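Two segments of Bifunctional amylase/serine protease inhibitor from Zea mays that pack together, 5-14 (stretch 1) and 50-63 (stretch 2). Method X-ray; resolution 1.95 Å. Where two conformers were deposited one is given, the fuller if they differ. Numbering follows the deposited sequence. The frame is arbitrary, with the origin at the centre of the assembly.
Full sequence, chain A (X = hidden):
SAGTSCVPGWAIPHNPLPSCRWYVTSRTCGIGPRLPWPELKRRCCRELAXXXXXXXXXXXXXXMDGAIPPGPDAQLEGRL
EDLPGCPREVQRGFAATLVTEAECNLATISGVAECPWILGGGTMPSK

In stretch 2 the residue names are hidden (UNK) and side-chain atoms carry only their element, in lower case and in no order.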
# COMPACT_ATOMS: atom_id res chain seq x y z
N SER A 5 -4.27 -7.13 15.89
CA SER A 5 -5.15 -5.98 15.52
C SER A 5 -4.84 -5.41 14.12
O SER A 5 -5.69 -4.76 13.49
CB SER A 5 -5.02 -4.87 16.57
OG SER A 5 -4.52 -3.65 16.03
N CYS A 6 -3.63 -5.64 13.64
CA CYS A 6 -3.25 -5.15 12.33
C CYS A 6 -3.72 -6.18 11.32
O CYS A 6 -2.91 -6.82 10.65
CB CYS A 6 -1.74 -5.02 12.21
SG CYS A 6 -1.00 -3.72 13.22
N VAL A 7 -5.03 -6.33 11.23
CA VAL A 7 -5.64 -7.27 10.29
C VAL A 7 -6.79 -6.53 9.60
O VAL A 7 -7.50 -5.72 10.22
CB VAL A 7 -6.17 -8.51 11.02
CG1 VAL A 7 -5.06 -9.09 11.87
CG2 VAL A 7 -7.37 -8.14 11.90
N PRO A 8 -7.00 -6.81 8.31
CA PRO A 8 -8.07 -6.14 7.58
C PRO A 8 -9.39 -6.32 8.32
O PRO A 8 -9.69 -7.41 8.80
CB PRO A 8 -8.03 -6.81 6.22
CG PRO A 8 -6.63 -7.38 6.13
CD PRO A 8 -6.32 -7.83 7.49
N GLY A 9 -10.15 -5.25 8.44
CA GLY A 9 -11.39 -5.32 9.18
C GLY A 9 -11.10 -4.67 10.52
O GLY A 9 -11.70 -3.66 10.85
N TRP A 10 -10.14 -5.23 11.26
CA TRP A 10 -9.72 -4.72 12.56
C TRP A 10 -9.01 -3.37 12.53
O TRP A 10 -9.65 -2.35 12.36
CB TRP A 10 -8.81 -5.75 13.21
CG TRP A 10 -8.85 -5.76 14.69
CD1 TRP A 10 -8.83 -6.87 15.50
CD2 TRP A 10 -8.87 -4.62 15.57
NE1 TRP A 10 -8.82 -6.49 16.83
CE2 TRP A 10 -8.85 -5.12 16.89
CE3 TRP A 10 -8.90 -3.24 15.36
CZ2 TRP A 10 -8.86 -4.27 18.01
CZ3 TRP A 10 -8.91 -2.39 16.47
CH2 TRP A 10 -8.89 -2.91 17.78
N ALA A 11 -7.69 -3.34 12.68
CA ALA A 11 -6.99 -2.05 12.65
C ALA A 11 -6.71 -1.51 11.24
O ALA A 11 -6.39 -0.32 11.07
CB ALA A 11 -5.68 -2.15 13.43
N ILE A 12 -6.79 -2.39 10.25
CA ILE A 12 -6.56 -2.00 8.86
C ILE A 12 -7.88 -2.19 8.15
O ILE A 12 -8.57 -3.17 8.40
CB ILE A 12 -5.47 -2.90 8.20
CG1 ILE A 12 -4.13 -2.60 8.86
CG2 ILE A 12 -5.45 -2.73 6.64
CD1 ILE A 12 -3.01 -3.54 8.44
N PRO A 13 -8.28 -1.24 7.30
CA PRO A 13 -9.53 -1.29 6.53
C PRO A 13 -9.52 -2.48 5.61
O PRO A 13 -8.47 -3.01 5.29
CB PRO A 13 -9.51 0.00 5.72
CG PRO A 13 -8.57 0.89 6.46
CD PRO A 13 -7.54 -0.01 7.07
N HIS A 14 -10.70 -2.92 5.19
CA HIS A 14 -10.73 -4.03 4.28
C HIS A 14 -10.29 -3.36 2.99
O HIS A 14 -10.49 -2.16 2.84
CB HIS A 14 -12.14 -4.58 4.14
CG HIS A 14 -12.35 -5.84 4.93
ND1 HIS A 14 -13.15 -5.89 6.05
CD2 HIS A 14 -11.80 -7.07 4.81
CE1 HIS A 14 -13.07 -7.09 6.60
NE2 HIS A 14 -12.26 -7.83 5.86
N UNK A 50 -4.06 7.35 8.11
CA UNK A 50 -5.28 7.07 8.91
C UNK A 50 -5.15 5.73 9.62
O UNK A 50 -5.92 5.38 10.51
o UNK A 50 -6.97 9.34 8.65
c UNK A 50 -7.10 8.46 7.78
c UNK A 50 -6.54 7.05 8.03
o UNK A 50 -7.68 8.69 6.70
N UNK A 51 -4.15 4.97 9.19
CA UNK A 51 -3.87 3.69 9.77
C UNK A 51 -2.88 3.94 10.93
O UNK A 51 -1.96 4.75 10.83
c UNK A 51 -2.56 1.64 9.40
c UNK A 51 -3.26 2.76 8.73
c UNK A 51 -4.37 2.23 7.79
c UNK A 51 -3.87 1.53 6.55
N UNK A 52 -3.13 3.30 12.08
CA UNK A 52 -2.26 3.44 13.26
C UNK A 52 -0.84 3.15 12.88
O UNK A 52 -0.59 2.23 12.15
c UNK A 52 -4.05 1.82 13.63
c UNK A 52 -4.33 2.48 12.33
c UNK A 52 -2.79 2.40 14.25
N UNK A 53 0.07 3.97 13.38
CA UNK A 53 1.48 3.83 13.07
C UNK A 53 1.98 2.41 13.15
O UNK A 53 2.69 1.96 12.26
c UNK A 53 2.30 4.71 13.98
N UNK A 54 1.61 1.69 14.20
CA UNK A 54 2.09 0.29 14.34
C UNK A 54 1.67 -0.69 13.23
O UNK A 54 2.34 -1.70 13.02
c UNK A 54 -1.56 1.20 17.07
c UNK A 54 -0.21 1.04 16.69
c UNK A 54 -2.48 0.14 16.87
c UNK A 54 -2.04 -1.06 16.30
c UNK A 54 1.70 -0.32 15.71
c UNK A 54 0.25 -0.15 16.11
o UNK A 54 -3.81 0.30 17.24
c UNK A 54 -0.67 -1.20 15.92
N UNK A 55 0.58 -0.38 12.53
CA UNK A 55 0.09 -1.22 11.43
C UNK A 55 0.45 -0.71 10.04
O UNK A 55 0.09 -1.37 9.07
c UNK A 55 -1.44 -1.31 11.46
s UNK A 55 -2.17 -2.11 12.91
N UNK A 56 1.16 0.41 9.92
CA UNK A 56 1.43 0.95 8.61
C UNK A 56 2.20 0.03 7.67
O UNK A 56 1.82 -0.13 6.51
c UNK A 56 2.06 2.33 8.75
n UNK A 56 1.96 6.93 11.10
n UNK A 56 -0.26 7.41 11.26
c UNK A 56 0.98 3.39 8.94
c UNK A 56 1.50 4.67 9.53
c UNK A 56 0.71 6.64 10.80
n UNK A 56 0.45 5.57 10.06
N UNK A 57 3.25 -0.62 8.15
CA UNK A 57 4.02 -1.52 7.27
C UNK A 57 3.20 -2.74 6.85
O UNK A 57 3.32 -3.27 5.74
c UNK A 57 5.30 -1.99 7.97
s UNK A 57 6.57 -0.72 8.32
N UNK A 58 2.37 -3.21 7.76
CA UNK A 58 1.54 -4.34 7.46
C UNK A 58 0.54 -3.96 6.37
O UNK A 58 0.31 -4.71 5.43
c UNK A 58 0.84 -4.77 8.74
c UNK A 58 -0.06 -5.97 8.52
o UNK A 58 1.84 -5.14 9.70
N UNK A 59 -0.06 -2.78 6.49
CA UNK A 59 -1.01 -2.33 5.49
C UNK A 59 -0.27 -2.36 4.13
O UNK A 59 -0.78 -2.92 3.17
c UNK A 59 -1.43 -0.97 5.82
N UNK A 60 0.92 -1.76 4.08
CA UNK A 60 1.75 -1.73 2.87
C UNK A 60 1.94 -3.14 2.33
O UNK A 60 1.76 -3.45 1.13
c UNK A 60 4.80 0.67 2.82
c UNK A 60 3.32 0.31 3.05
c UNK A 60 3.13 -1.18 3.19
c UNK A 60 2.47 0.74 1.89
N UNK A 61 2.33 -4.02 3.24
CA UNK A 61 2.52 -5.39 2.85
C UNK A 61 1.23 -6.04 2.28
O UNK A 61 1.25 -6.79 1.31
c UNK A 61 3.03 -6.16 4.04
o UNK A 61 3.23 -7.51 3.70
N UNK A 62 0.10 -5.77 2.89
CA UNK A 62 -1.12 -6.36 2.37
C UNK A 62 -1.35 -5.81 0.97
O UNK A 62 -1.70 -6.52 0.05
c UNK A 62 -2.27 -6.04 3.32
c UNK A 62 -3.07 -6.68 5.70
c UNK A 62 -2.10 -6.93 4.56
c UNK A 62 -3.64 -6.22 2.60
N UNK A 63 -1.10 -4.52 0.80
CA UNK A 63 -1.30 -3.95 -0.50
C UNK A 63 -0.33 -4.57 -1.50
O UNK A 63 -0.74 -4.90 -2.61
c UNK A 63 -2.66 -1.68 -2.27
c UNK A 63 -0.45 -0.40 -1.90
c UNK A 63 -1.17 -1.78 -1.85
c UNK A 63 -1.13 -2.42 -0.46
O HOH W 1 -4.47 -2.42 18.28

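Position 50 carries two carbons, the second bearing two oxygens, and reaches nothing on stretch 1: a carboxylate, Asp-50, exposed as a charged group prefers.

Position 51 has four carbons, forked at the first, and a carbon of the longer arm lies 3.9 Å from Pro-13 CD. This is Ile-51, its branched apolar chain filling buried space.

At position 52 three carbons close a ring onto the backbone nitrogen, the one bonded to that nitrogen 3.7 Å from Ala-11 O. It is Pro-52, whose phi of -53° suits a ring-constrained backbone.

A single carbon at position 53, far from stretch 1, marks Ala-53, small enough for a tight turn.

Position 54 bears one carbon, then a six-carbon ring with an oxygen. Ser-5 OG approaches the ring edge, 3.6 Å from its nearest carbon, while Cys-6 SG lies obliquely. This is Tyr-54, its CD2 3.7 Å from Cys-6 SG. One water joins the hydroxyls, 2.6 Å from Ser-5 OG and 3.0 Å from Tyr-54 OH, so the phenol can lie at an exposed margin with its polar end satisfied.

Position 55 has one carbon and a sulfur 2.0 Å from Cys-6 SG, bonding distance. It is Cys-55, and the disulfide's chi3 of -88° is near the relaxed value. Ala-11 CB packs 3.5 Å from Cys-55 SG.

Position 56 runs three carbons, a nitrogen, then a carbon with two more nitrogens: the guanidinium of Arg-56. Its CA-to-CB bond points away from stretch 1, and Arg-56 NE donates to Ile-51 O at 2.7 Å, bracing the loop before the helix.

One carbon and a sulfur at position 57, whose CA-to-CB bond points away, give Cys-57, covalently bonded elsewhere in the structure.

Position 58 has one carbon bearing an oxygen and a methyl, the methyl 3.8 Å from Ile-12 CD1: Thr-58, apolar enough for this contact, polar enough for partial exposure.

The lone carbon of position 59, 4.0 Å from Ile-12 CD1, is Ala-59, compact where the helix is buried.

Position 60, four carbons forked at the second, is Leu-60, out of reach but filling buried space. Position 61, one carbon and one oxygen, also beyond contact, is Ser-61, its hydroxyl suiting partial exposure.

Position 62 repeats the fork at the first carbon; its longer arm ends 3.7 Å from Pro-8 CG and 4.2 Å from Ile-12 CD1. Ile-62 has the reach for both.

Position 63, forked at the second of four carbons, is Leu-63, apolar and buried, out of reach of stretch 1.

The contact combines a covalent tie with apolar packing. The disulfide fixes the irregular segment to Cys-55, next to the helix, and Ile-12 packs against residue 55 and, on the helix, 58, 59 and 62, whose spacing brings them to one side. No direct hydrogen bond crosses; the water supplies a polar link at the margin.

Stretch 2, residues 50-63: DIPAYCRCTALSIL
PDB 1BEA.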